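Local coordinates for periplasmic oligopeptide-binding protein (Burkholderia pseudomallei, PDB 3ZS6) that probably binds oligopeptides in the periplasm and hands them to an ABC transporter for uptake into the cell, at residues P302-M307 / P320-W325; L35-A40 / D198-A203; V108-A113 / G117-G122; Q393-K398 / Q426-Y431; A163-A168 / P172-S177. All blocks are in the same frame, centred on the assembly; numbering follows the deposited sequence.

Contact 1. Residues P302-M307 / P320-W325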
# COMPACT_ATOMS: atom_id res chain seq x y z
N PRO A 302 -7.80 17.17 -4.16
CA PRO A 302 -6.78 17.29 -5.20
C PRO A 302 -5.36 17.19 -4.65
O PRO A 302 -5.08 17.74 -3.58
CB PRO A 302 -7.06 18.68 -5.80
CG PRO A 302 -8.54 18.85 -5.61
CD PRO A 302 -8.82 18.23 -4.25
N MET A 303 -4.49 16.46 -5.34
CA MET A 303 -3.10 16.34 -4.93
C MET A 303 -2.15 16.58 -6.11
O MET A 303 -2.48 16.25 -7.25
CB MET A 303 -2.81 14.98 -4.29
CG MET A 303 -3.33 14.85 -2.86
SD MET A 303 -2.87 13.29 -2.05
CE MET A 303 -1.08 13.47 -1.90
N TYR A 304 -0.97 17.13 -5.81
CA TYR A 304 0.02 17.47 -6.82
C TYR A 304 1.35 16.75 -6.58
O TYR A 304 2.21 16.70 -7.45
CB TYR A 304 0.23 18.99 -6.86
CG TYR A 304 -1.08 19.70 -7.10
CD1 TYR A 304 -1.57 19.86 -8.39
CD2 TYR A 304 -1.85 20.14 -6.04
CE1 TYR A 304 -2.78 20.49 -8.61
CE2 TYR A 304 -3.07 20.77 -6.25
CZ TYR A 304 -3.52 20.94 -7.54
OH TYR A 304 -4.73 21.54 -7.77
N GLY A 305 1.51 16.21 -5.37
CA GLY A 305 2.67 15.41 -5.03
C GLY A 305 2.25 14.12 -4.35
O GLY A 305 1.06 13.75 -4.39
N LEU A 306 3.21 13.42 -3.75
CA LEU A 306 2.96 12.12 -3.13
C LEU A 306 2.50 12.20 -1.68
O LEU A 306 1.80 11.31 -1.20
CB LEU A 306 4.22 11.24 -3.22
CG LEU A 306 4.74 10.88 -4.61
CD1 LEU A 306 6.06 10.09 -4.51
CD2 LEU A 306 3.70 10.09 -5.40
N MET A 307 2.91 13.25 -0.97
CA MET A 307 2.61 13.38 0.46
C MET A 307 1.20 13.90 0.71
O MET A 307 0.90 15.05 0.38
CB MET A 307 3.62 14.31 1.16
CG MET A 307 5.09 13.96 0.97
SD MET A 307 5.56 12.40 1.76
CE MET A 307 7.17 12.16 1.03
N PRO A 320 2.35 22.99 -6.57
CA PRO A 320 3.02 23.72 -7.64
C PRO A 320 2.38 25.07 -7.93
O PRO A 320 1.18 25.29 -7.74
CB PRO A 320 2.84 22.81 -8.85
CG PRO A 320 1.55 22.11 -8.57
CD PRO A 320 1.59 21.84 -7.09
N ASP A 321 3.23 25.96 -8.42
CA ASP A 321 2.87 27.28 -8.88
C ASP A 321 1.56 27.29 -9.67
O ASP A 321 0.66 28.08 -9.39
CB ASP A 321 4.00 27.80 -9.78
CG ASP A 321 3.92 29.27 -10.03
OD1 ASP A 321 2.84 29.86 -9.78
OD2 ASP A 321 4.93 29.85 -10.48
N TRP A 322 1.47 26.41 -10.66
CA TRP A 322 0.37 26.43 -11.62
C TRP A 322 -0.97 25.96 -11.06
O TRP A 322 -2.01 26.09 -11.72
CB TRP A 322 0.75 25.62 -12.87
CG TRP A 322 1.29 24.25 -12.58
CD1 TRP A 322 2.60 23.88 -12.50
CD2 TRP A 322 0.52 23.06 -12.33
NE1 TRP A 322 2.70 22.54 -12.21
CE2 TRP A 322 1.44 22.01 -12.10
CE3 TRP A 322 -0.85 22.78 -12.26
CZ2 TRP A 322 1.04 20.71 -11.83
CZ3 TRP A 322 -1.25 21.49 -11.99
CH2 TRP A 322 -0.31 20.47 -11.77
N ALA A 323 -0.96 25.41 -9.84
CA ALA A 323 -2.21 24.96 -9.22
C ALA A 323 -3.21 26.11 -9.08
O ALA A 323 -4.42 25.89 -9.01
CB ALA A 323 -1.93 24.34 -7.86
N SER A 324 -2.70 27.34 -9.06
CA SER A 324 -3.57 28.50 -8.89
C SER A 324 -3.68 29.34 -10.16
O SER A 324 -4.15 30.47 -10.12
CB SER A 324 -3.08 29.36 -7.72
OG SER A 324 -1.73 29.74 -7.92
N TRP A 325 -3.26 28.77 -11.29
CA TRP A 325 -3.36 29.45 -12.57
C TRP A 325 -4.71 29.23 -13.24
O TRP A 325 -5.31 28.17 -13.12
CB TRP A 325 -2.26 28.98 -13.52
CG TRP A 325 -0.86 29.32 -13.09
CD1 TRP A 325 -0.48 30.04 -12.00
CD2 TRP A 325 0.35 28.94 -13.77
NE1 TRP A 325 0.90 30.13 -11.95
CE2 TRP A 325 1.42 29.47 -13.02
CE3 TRP A 325 0.62 28.21 -14.93
CZ2 TRP A 325 2.76 29.28 -13.40
CZ3 TRP A 325 1.94 28.03 -15.31
CH2 TRP A 325 2.99 28.56 -14.54
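Y304 reaches out of the segment 302-307 and lies against three residues of the turn at 320-325, so the contact can be read along one side chain. With chi1 at -56°, its CG stands beside the backbone N and anti to the carbonyl carbon, which carries the ring toward the turn. CB and CG lie against the CD edge of P320, where the modelled CB–CD spacing is too short to be trusted; Y304 CG lies 3.4 Å from P320 CD. Further out, Y304 CD1 comes to 3.7 Å from W322 CH2, and Y304 CE1 to 3.8 Å from W322 CZ3. The edge of the tyrosine is thus turned to the indole face in an offset edge-to-face pair, with planes 82° apart. P320 CG rests on one face of the indole, toward its rim. At the far end, the methyl of A323 sits over one face of the tyrosine ring as a CH-pi contact, 4.1 Å from A323 CB to the ring centroid; the same methyl is the neighbour of CZ and OH. W322 NE1 is bonded to Y467, which ties the indole to another part of the chain. R288 of helix 288-296 touches Y304 and W322. The result is a small apolar cluster built round an edge-to-face aromatic pair, which pins a short 3-10 turn inside the long loop joining strand 301-302 to helix 327-340.

Contact 2. Residues L35-A40 / D198-A203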
# COMPACT_ATOMS: atom_id res chain seq x y z
N LEU A 35 -4.04 -13.97 8.58
CA LEU A 35 -3.41 -15.30 8.61
C LEU A 35 -2.07 -15.37 9.35
O LEU A 35 -1.70 -16.43 9.88
CB LEU A 35 -3.22 -15.84 7.19
CG LEU A 35 -4.49 -16.10 6.37
CD1 LEU A 35 -4.14 -16.36 4.91
CD2 LEU A 35 -5.30 -17.28 6.96
N PHE A 36 -1.34 -14.25 9.37
CA PHE A 36 -0.01 -14.19 9.99
C PHE A 36 0.08 -13.03 10.96
O PHE A 36 -0.58 -12.00 10.78
CB PHE A 36 1.09 -14.00 8.93
CG PHE A 36 1.22 -15.14 7.96
CD1 PHE A 36 0.43 -15.20 6.81
CD2 PHE A 36 2.15 -16.15 8.18
CE1 PHE A 36 0.57 -16.24 5.90
CE2 PHE A 36 2.29 -17.20 7.27
CZ PHE A 36 1.50 -17.25 6.13
N GLU A 37 0.91 -13.18 11.99
CA GLU A 37 1.11 -12.13 12.98
C GLU A 37 2.58 -11.81 13.11
O GLU A 37 3.40 -12.71 13.34
CB GLU A 37 0.58 -12.59 14.34
CG GLU A 37 0.75 -11.54 15.45
CD GLU A 37 0.28 -12.05 16.79
OE1 GLU A 37 0.80 -13.10 17.24
OE2 GLU A 37 -0.61 -11.42 17.39
N GLY A 38 2.92 -10.53 12.97
CA GLY A 38 4.30 -10.10 13.09
C GLY A 38 4.66 -9.75 14.52
O GLY A 38 3.91 -10.06 15.45
N LEU A 39 5.81 -9.11 14.70
CA LEU A 39 6.24 -8.65 16.03
C LEU A 39 5.17 -7.78 16.68
O LEU A 39 4.87 -7.91 17.88
CB LEU A 39 7.57 -7.89 15.93
CG LEU A 39 8.77 -8.72 15.46
CD1 LEU A 39 10.02 -7.86 15.15
CD2 LEU A 39 9.11 -9.82 16.47
N ALA A 40 4.58 -6.90 15.87
CA ALA A 40 3.53 -6.00 16.31
C ALA A 40 2.31 -6.10 15.38
O ALA A 40 2.39 -6.72 14.31
CB ALA A 40 4.05 -4.56 16.33
N ASP A 198 -7.64 -22.11 16.91
CA ASP A 198 -7.59 -22.43 18.34
C ASP A 198 -6.15 -22.50 18.85
O ASP A 198 -5.92 -22.65 20.04
CB ASP A 198 -8.35 -23.73 18.64
CG ASP A 198 -7.96 -24.87 17.70
OD1 ASP A 198 -7.51 -24.59 16.57
OD2 ASP A 198 -8.13 -26.04 18.09
N LYS A 199 -5.19 -22.36 17.94
CA LYS A 199 -3.78 -22.36 18.32
C LYS A 199 -3.24 -20.95 18.59
O LYS A 199 -2.21 -20.80 19.23
CB LYS A 199 -2.94 -23.06 17.25
CG LYS A 199 -3.44 -24.45 16.88
CD LYS A 199 -2.38 -25.51 17.11
CE LYS A 199 -2.95 -26.93 17.01
NZ LYS A 199 -3.28 -27.32 15.61
N TYR A 200 -3.93 -19.92 18.10
CA TYR A 200 -3.50 -18.53 18.29
C TYR A 200 -3.43 -18.16 19.77
O TYR A 200 -4.37 -18.42 20.53
CB TYR A 200 -4.46 -17.57 17.57
CG TYR A 200 -4.04 -16.11 17.60
CD1 TYR A 200 -2.82 -15.70 17.06
CD2 TYR A 200 -4.88 -15.14 18.13
CE1 TYR A 200 -2.44 -14.36 17.08
CE2 TYR A 200 -4.51 -13.81 18.15
CZ TYR A 200 -3.30 -13.42 17.63
OH TYR A 200 -2.95 -12.08 17.66
N TRP A 201 -2.32 -17.54 20.18
CA TRP A 201 -2.09 -17.25 21.60
C TRP A 201 -3.24 -16.43 22.21
O TRP A 201 -3.58 -16.61 23.38
CB TRP A 201 -0.74 -16.55 21.81
CG TRP A 201 -0.71 -15.14 21.29
CD1 TRP A 201 -0.34 -14.74 20.03
CD2 TRP A 201 -1.06 -13.95 22.01
NE1 TRP A 201 -0.45 -13.37 19.93
CE2 TRP A 201 -0.89 -12.86 21.12
CE3 TRP A 201 -1.52 -13.71 23.31
CZ2 TRP A 201 -1.15 -11.55 21.50
CZ3 TRP A 201 -1.78 -12.40 23.68
CH2 TRP A 201 -1.59 -11.34 22.78
N ASN A 202 -3.85 -15.56 21.42
CA ASN A 202 -4.92 -14.72 21.95
C ASN A 202 -6.32 -15.17 21.51
O ASN A 202 -7.25 -14.37 21.44
CB ASN A 202 -4.69 -13.24 21.60
CG ASN A 202 -5.31 -12.30 22.61
OD1 ASN A 202 -5.55 -12.69 23.77
ND2 ASN A 202 -5.57 -11.06 22.20
N ALA A 203 -6.46 -16.47 21.24
CA ALA A 203 -7.70 -17.03 20.71
C ALA A 203 -8.93 -16.68 21.57
O ALA A 203 -10.00 -16.37 21.04
CB ALA A 203 -7.57 -18.54 20.55
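W201 NE1 donates to E37 OE1 at 3.0 Å, with an N-H...O angle of 138°, and this is the shortest sound bond of the contact. It enters by the syn lone pair of OE1, and the oxygen lies in the plane of the indole, at its edge. A weak second bond runs from W201 NE1 to E37 OE2, at 3.2 Å. The indole NH therefore straddles both carboxylate oxygens, with the carboxylate turned only 31° from the ring plane. The hydroxyl of Y200 also donates to OE2, but the modelled Y200 OH–E37 OE2 separation of 2.4 Å is so short that its exact value is doubtful.

A nearly straight glutamate makes this reach possible. CG is anti to the backbone N (chi1 -180°) and the chain stays extended beyond it, carrying the carboxylate across to the other segment; the nearest CA atoms, E37 CA and Y200 CA, are 9.5 Å apart. On the far side, a type I turn from Y200 to A203, closed by A203 N bonding to Y200 O at 2.9 Å, presents the two aromatic residues next to each other. The loop before strand 40-42, part of a five-stranded sheet, is thereby joined to the loop between strands 191-196 and 210-215 of another sheet. R69 makes a cation-pi contact with the W201 ring. An N-H and an O-H donor converging on a buried carboxylate would be expected to stabilise its negative charge, so that one glutamate meets the polar needs of both aromatic rings.

Contact 3. Residues V108-A113 / G117-G122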
# COMPACT_ATOMS: atom_id res chain seq x y z
N VAL A 108 16.99 -2.34 7.79
CA VAL A 108 17.82 -3.21 8.61
C VAL A 108 19.27 -3.24 8.14
O VAL A 108 19.57 -3.16 6.95
CB VAL A 108 17.25 -4.64 8.66
CG1 VAL A 108 18.09 -5.51 9.58
CG2 VAL A 108 15.80 -4.60 9.14
N LYS A 109 20.18 -3.34 9.11
CA LYS A 109 21.61 -3.27 8.87
C LYS A 109 22.07 -4.29 7.83
O LYS A 109 21.76 -5.48 7.93
CB LYS A 109 22.38 -3.45 10.18
CG LYS A 109 23.86 -3.16 10.09
CD LYS A 109 24.11 -1.75 9.57
CE LYS A 109 25.57 -1.35 9.73
NZ LYS A 109 25.94 -1.18 11.17
N ASN A 110 22.76 -3.79 6.81
CA ASN A 110 23.29 -4.62 5.74
C ASN A 110 22.29 -5.03 4.66
O ASN A 110 22.67 -5.62 3.65
CB ASN A 110 23.98 -5.86 6.31
CG ASN A 110 25.28 -5.54 7.01
OD1 ASN A 110 25.91 -4.52 6.74
ND2 ASN A 110 25.69 -6.42 7.91
N ALA A 111 21.01 -4.72 4.87
CA ALA A 111 19.98 -5.14 3.91
C ALA A 111 20.27 -4.69 2.47
O ALA A 111 20.13 -5.49 1.53
CB ALA A 111 18.59 -4.66 4.36
N SER A 112 20.66 -3.43 2.30
CA SER A 112 20.98 -2.91 0.96
C SER A 112 22.01 -3.76 0.23
O SER A 112 21.80 -4.16 -0.92
CB SER A 112 21.50 -1.47 1.06
OG SER A 112 20.50 -0.59 1.54
N ALA A 113 23.13 -4.03 0.90
CA ALA A 113 24.19 -4.83 0.31
C ALA A 113 23.70 -6.22 -0.05
O ALA A 113 24.04 -6.77 -1.10
CB ALA A 113 25.37 -4.90 1.27
N GLY A 117 23.14 -8.19 -3.65
CA GLY A 117 23.91 -9.40 -3.86
C GLY A 117 25.39 -9.27 -3.51
O GLY A 117 26.20 -10.11 -3.90
N LYS A 118 25.74 -8.24 -2.75
CA LYS A 118 27.14 -8.02 -2.37
C LYS A 118 27.51 -8.76 -1.09
O LYS A 118 28.68 -9.04 -0.85
CB LYS A 118 27.44 -6.52 -2.24
CG LYS A 118 27.16 -5.73 -3.51
CD LYS A 118 27.49 -4.26 -3.33
CE LYS A 118 27.06 -3.44 -4.55
NZ LYS A 118 27.22 -1.97 -4.33
N GLN A 119 26.51 -9.06 -0.27
CA GLN A 119 26.73 -9.81 0.97
C GLN A 119 25.69 -10.91 1.12
O GLN A 119 24.59 -10.80 0.60
CB GLN A 119 26.68 -8.88 2.18
CG GLN A 119 27.82 -7.88 2.23
CD GLN A 119 27.76 -6.99 3.46
OE1 GLN A 119 27.99 -5.79 3.37
NE2 GLN A 119 27.44 -7.58 4.60
N PRO A 120 26.05 -11.99 1.82
CA PRO A 120 25.11 -13.10 2.03
C PRO A 120 24.00 -12.69 2.99
O PRO A 120 24.22 -11.86 3.87
CB PRO A 120 25.99 -14.19 2.65
CG PRO A 120 27.09 -13.44 3.33
CD PRO A 120 27.35 -12.23 2.48
N PRO A 121 22.80 -13.27 2.82
CA PRO A 121 21.64 -12.97 3.67
C PRO A 121 21.93 -13.14 5.17
O PRO A 121 21.34 -12.45 5.99
CB PRO A 121 20.60 -14.00 3.20
CG PRO A 121 20.97 -14.28 1.78
CD PRO A 121 22.49 -14.25 1.77
N GLY A 122 22.85 -14.04 5.51
CA GLY A 122 23.21 -14.24 6.91
C GLY A 122 23.76 -12.99 7.59
O GLY A 122 23.78 -12.92 8.83
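Two side-chain torsions bring Q119 and N110 together: each has CG beside its own backbone N, with chi1 at -67° for Q119 and -71° for N110, and Q119 then runs on extended, back past the short helix 111-115. That helix ends in a Schellman motif, and the contact is the return of the chain across it. G117 takes the positive phi that the motif requires, a conformation easiest for glycine, and K118 N bonds to A113 O at 2.8 Å, spanning the final turn. The N-H...O angle of this bond is 152°. Q119 N approaches the same carbonyl as well, at 3.5 Å from A113 O, but only as a weak bond. One carbonyl at the helix end thus takes up the amide of K118 firmly and that of its successor loosely.

At the other end of the helix, N110 occupies the N-cap position without making a capping bond. It is the third residue of a type II turn from V108 to A111, closed by A111 N to V108 O at 3.0 Å. The side chains of N110 and Q119 cross at about a right angle, and N110 CG lies 3.8 Å from Q119 NE2. The two amides do not bond one another; D123 serves both, its carbonyl taking N110 ND2 and its carboxylate taking Q119 NE2. D123 therefore positions both groups near the start of strand 126-128, at the protein surface. Beneath the glutamine, the methyl of A113 forms the apolar floor: A113 CB lies 3.9 Å from Q119 CD and 3.5 Å from Q119 OE1.

Contact 4. Residues Q393-K398 / Q426-Y431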
# COMPACT_ATOMS: atom_id res chain seq x y z
N GLN A 393 2.91 -5.54 -15.00
CA GLN A 393 3.25 -4.67 -16.13
C GLN A 393 3.98 -3.40 -15.69
O GLN A 393 4.92 -2.97 -16.36
CB GLN A 393 2.01 -4.33 -16.95
CG GLN A 393 1.55 -5.48 -17.84
CD GLN A 393 0.29 -5.15 -18.62
OE1 GLN A 393 -0.45 -4.23 -18.26
NE2 GLN A 393 0.04 -5.89 -19.69
N ARG A 394 3.56 -2.81 -14.58
CA ARG A 394 4.23 -1.61 -14.07
C ARG A 394 5.68 -1.93 -13.65
O ARG A 394 6.61 -1.19 -13.98
CB ARG A 394 3.43 -0.97 -12.92
CG ARG A 394 2.08 -0.39 -13.37
CD ARG A 394 1.30 0.28 -12.23
NE ARG A 394 1.33 -0.47 -10.98
CZ ARG A 394 0.35 -0.50 -10.07
NH1 ARG A 394 -0.79 0.16 -10.28
NH2 ARG A 394 0.51 -1.20 -8.94
N HIS A 395 5.87 -3.04 -12.92
CA HIS A 395 7.23 -3.46 -12.55
C HIS A 395 8.12 -3.62 -13.79
O HIS A 395 9.30 -3.27 -13.76
CB HIS A 395 7.21 -4.78 -11.76
CG HIS A 395 6.92 -4.61 -10.30
ND1 HIS A 395 7.74 -3.90 -9.45
CD2 HIS A 395 5.89 -5.06 -9.53
CE1 HIS A 395 7.24 -3.91 -8.23
NE2 HIS A 395 6.12 -4.61 -8.25
N ASP A 396 7.54 -4.16 -14.86
CA ASP A 396 8.33 -4.52 -16.04
C ASP A 396 8.34 -3.39 -17.06
O ASP A 396 8.92 -3.53 -18.15
CB ASP A 396 7.77 -5.80 -16.71
CG ASP A 396 7.92 -7.04 -15.82
OD1 ASP A 396 8.67 -6.98 -14.82
OD2 ASP A 396 7.30 -8.09 -16.13
N GLY A 397 7.70 -2.28 -16.72
CA GLY A 397 7.62 -1.15 -17.63
C GLY A 397 6.96 -1.48 -18.96
O GLY A 397 7.33 -0.92 -19.98
N LYS A 398 5.98 -2.39 -18.95
CA LYS A 398 5.27 -2.76 -20.18
C LYS A 398 4.01 -1.92 -20.43
O LYS A 398 3.20 -2.23 -21.31
CB LYS A 398 4.93 -4.25 -20.16
CG LYS A 398 6.19 -5.11 -20.23
CD LYS A 398 5.89 -6.59 -20.20
CE LYS A 398 7.19 -7.38 -20.23
NZ LYS A 398 6.95 -8.83 -20.43
N GLN A 426 9.91 -0.70 -5.08
CA GLN A 426 8.57 -0.21 -5.43
C GLN A 426 8.62 1.11 -6.20
O GLN A 426 7.60 1.78 -6.39
CB GLN A 426 7.69 -0.10 -4.17
CG GLN A 426 7.21 -1.45 -3.63
CD GLN A 426 6.20 -2.12 -4.54
OE1 GLN A 426 5.30 -1.47 -5.08
NE2 GLN A 426 6.33 -3.43 -4.72
N ASN A 427 9.82 1.49 -6.64
CA ASN A 427 9.99 2.58 -7.60
C ASN A 427 9.79 1.99 -9.00
O ASN A 427 10.74 1.56 -9.66
CB ASN A 427 11.38 3.21 -7.45
CG ASN A 427 11.61 4.40 -8.39
OD1 ASN A 427 10.96 4.52 -9.43
ND2 ASN A 427 12.53 5.26 -8.01
N THR A 428 8.54 1.92 -9.43
CA THR A 428 8.23 1.27 -10.70
C THR A 428 8.32 2.24 -11.88
O THR A 428 8.58 1.81 -13.00
CB THR A 428 6.84 0.56 -10.67
OG1 THR A 428 5.80 1.51 -10.40
CG2 THR A 428 6.82 -0.54 -9.59
N VAL A 429 8.14 3.55 -11.65
CA VAL A 429 8.26 4.52 -12.74
C VAL A 429 9.70 4.63 -13.26
O VAL A 429 9.94 5.07 -14.39
CB VAL A 429 7.74 5.92 -12.37
CG1 VAL A 429 6.28 5.84 -11.91
CG2 VAL A 429 8.63 6.58 -11.31
N GLY A 430 10.66 4.25 -12.41
CA GLY A 430 12.06 4.20 -12.81
C GLY A 430 12.76 5.54 -12.65
O GLY A 430 13.64 5.88 -13.43
N TYR A 431 12.35 6.30 -11.65
CA TYR A 431 12.93 7.61 -11.41
C TYR A 431 14.19 7.46 -10.59
O TYR A 431 14.28 6.54 -9.76
CB TYR A 431 11.90 8.49 -10.68
CG TYR A 431 12.35 9.89 -10.33
CD1 TYR A 431 12.44 10.88 -11.29
CD2 TYR A 431 12.64 10.22 -9.01
CE1 TYR A 431 12.83 12.17 -10.96
CE2 TYR A 431 13.03 11.51 -8.67
CZ TYR A 431 13.12 12.47 -9.64
OH TYR A 431 13.51 13.75 -9.29
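T428 CG2 faces the H395 imidazole, 3.5 Å from H395 ND1 and 3.7 Å from H395 CE1, and this van der Waals packing is the first kind of interaction here. Nearby, T428 CB rests 3.8 Å from R394 O. T428 has CG2 beside the backbone N and anti to the carbonyl carbon, which turns the methyl toward the imidazole. The second kind is polar but indirect. Q426 NE2 sits in the imidazole plane at its edge, 3.7 Å from H395 CE1, with the amide plane at 90° to the ring; no hydrogen bond joins the two. E24 OE1 bonds to both H395 NE2 and Q426 NE2, and K100 O takes Q426 NE2 as well, so a single carboxylate oxygen bridges the pair.

Local capping and turn motifs shape the two sides. Helix 387-395 closes in a Schellman motif at G397, and N427 makes an Asx motif: its OD1 accepts G430 N at 3.0 Å and Y431 N at 3.2 Å, both from the same face of the amide, while N427 ND2 reaches Y431 O at 2.8 Å.

R394 and Q426 each pack on an apolar side chain of the bound peptide, which places the contact beside the binding site. Since E24 accepts from the imidazole, it would probably favour a proton on NE2, and its shared oxygen links the helix end to the loop beside the peptide.

Contact 5. Residues A163-A168 / P172-S177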
# COMPACT_ATOMS: atom_id res chain seq x y z
N ALA A 163 10.19 -25.46 3.00
CA ALA A 163 11.14 -26.46 2.54
C ALA A 163 10.41 -27.67 1.97
O ALA A 163 10.78 -28.18 0.91
CB ALA A 163 12.07 -26.88 3.69
N LYS A 164 9.38 -28.11 2.68
CA LYS A 164 8.65 -29.30 2.28
C LYS A 164 7.79 -29.10 1.03
O LYS A 164 7.68 -30.00 0.21
CB LYS A 164 7.77 -29.81 3.44
CG LYS A 164 7.17 -31.19 3.23
CD LYS A 164 6.47 -31.67 4.51
CE LYS A 164 6.40 -33.20 4.61
NZ LYS A 164 5.31 -33.78 3.79
N PHE A 165 7.19 -27.92 0.88
CA PHE A 165 6.17 -27.73 -0.15
C PHE A 165 6.53 -26.79 -1.31
O PHE A 165 5.81 -26.74 -2.31
CB PHE A 165 4.84 -27.28 0.46
CG PHE A 165 4.27 -28.27 1.44
CD1 PHE A 165 3.82 -29.50 1.02
CD2 PHE A 165 4.17 -27.94 2.79
CE1 PHE A 165 3.28 -30.41 1.91
CE2 PHE A 165 3.63 -28.84 3.69
CZ PHE A 165 3.19 -30.08 3.25
N GLY A 166 7.62 -26.04 -1.19
CA GLY A 166 7.99 -25.12 -2.25
C GLY A 166 6.91 -24.10 -2.60
O GLY A 166 6.32 -23.48 -1.72
N ASP A 167 6.65 -23.93 -3.90
CA ASP A 167 5.70 -22.93 -4.37
C ASP A 167 4.25 -23.23 -3.97
O ASP A 167 3.38 -22.38 -4.10
CB ASP A 167 5.78 -22.75 -5.89
CG ASP A 167 7.03 -22.01 -6.32
OD1 ASP A 167 7.49 -21.12 -5.57
OD2 ASP A 167 7.56 -22.32 -7.42
N ALA A 168 4.01 -24.44 -3.48
CA ALA A 168 2.66 -24.85 -3.09
C ALA A 168 2.43 -24.72 -1.59
O ALA A 168 1.43 -25.22 -1.06
CB ALA A 168 2.39 -26.29 -3.53
N PRO A 172 -4.12 -24.18 0.80
CA PRO A 172 -4.86 -24.46 2.03
C PRO A 172 -4.42 -25.76 2.71
O PRO A 172 -4.38 -25.84 3.94
CB PRO A 172 -6.30 -24.58 1.54
CG PRO A 172 -6.36 -23.64 0.36
CD PRO A 172 -5.00 -23.73 -0.30
N LYS A 173 -4.06 -26.77 1.93
CA LYS A 173 -3.73 -28.08 2.48
C LYS A 173 -2.30 -28.17 3.00
O LYS A 173 -1.95 -29.11 3.72
CB LYS A 173 -4.01 -29.17 1.44
CG LYS A 173 -5.47 -29.22 1.00
CD LYS A 173 -5.74 -30.41 0.10
CE LYS A 173 -7.22 -30.52 -0.26
NZ LYS A 173 -7.51 -31.78 -1.01
N ASN A 174 -1.47 -27.18 2.66
CA ASN A 174 -0.06 -27.20 3.03
C ASN A 174 0.31 -26.09 4.01
O ASN A 174 1.23 -26.25 4.81
CB ASN A 174 0.81 -27.07 1.77
CG ASN A 174 0.55 -28.17 0.77
OD1 ASN A 174 0.16 -29.28 1.13
ND2 ASN A 174 0.78 -27.87 -0.51
N ILE A 175 -0.41 -24.98 3.94
CA ILE A 175 0.01 -23.75 4.60
C ILE A 175 0.14 -23.87 6.11
O ILE A 175 -0.67 -24.52 6.78
CB ILE A 175 -0.93 -22.57 4.25
CG1 ILE A 175 -0.31 -21.23 4.68
CG2 ILE A 175 -2.29 -22.76 4.91
CD1 ILE A 175 -1.17 -20.01 4.35
N VAL A 176 1.18 -23.23 6.64
CA VAL A 176 1.38 -23.12 8.08
C VAL A 176 1.54 -21.64 8.37
O VAL A 176 2.38 -20.98 7.76
CB VAL A 176 2.64 -23.87 8.52
CG1 VAL A 176 2.90 -23.64 10.01
CG2 VAL A 176 2.51 -25.37 8.21
N SER A 177 0.72 -21.12 9.27
CA SER A 177 0.72 -19.69 9.56
C SER A 177 0.41 -19.46 11.04
O SER A 177 -0.01 -20.39 11.73
CB SER A 177 -0.29 -18.96 8.67
OG SER A 177 -1.63 -19.28 9.03
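N174 lies flat on the ring of F165, and this is the tight half of the contact. The amide and ring planes are only 6° apart. N174 CB stands over the ring centre, 3.6 Å from the centroid of F165, as a CH-pi contact, and the carboxamide continues across the same face: N174 CG is 3.5 Å from F165 CD1 and N174 OD1 is 3.4 Å from F165 CE1. On the opposite face lies the aliphatic CG of K164, the preceding residue, so the phenyl ring is sandwiched between a methylene and an amide. The chi1 of F165 (-60°) sets its CG beside the backbone N and turns the ring out toward the asparagine.

The amide is fixed from its other end by a bond. N174 ND2 donates to A168 O at 2.8 Å, almost straight at 171°, with the oxygen close to the amide plane although the donor approaches from above the carbonyl plane. Stack and bond together hold the rotation of the carboxamide. The methyl of A168 joins this packed part, A168 CB lying 3.8 Å from N174 ND2. The backbone behind the acceptor is folded in turn, A168 N bonding to F165 O at 3.1 Å.

The solvent side is looser, and to it belong D167 and the ends of K164 and K173. G166, with positive phi, follows helix 159-165 between these parts. The whole is an amide-pi stack beside a helix C-terminus, in which an asparagine ties that end to the loop leading into strand 181-187.

Overall arrangement
Along the chain, contact 3 and then contact 5 fall within the loop closed by contact 2; contacts 1 and 4 follow. Contacts 2 and 5 touch, their centres about 18 Å apart: S177 OG hydrogen-bonds to L35 O and S177 CB packs on the F36 ring, so the C-terminal end of helix 26-35 meets the run into strand 181-187. Contact 3 lies about 29 Å from contact 2, centre to centre, near the five-stranded sheet that strand 40-42 also joins. Contacts 1 and 4, with centres about 23 Å apart, belong to the region of the seven-stranded sheet. Of the five, contact 4 alone reaches the bound peptide; the others join loops and helix ends within the fold.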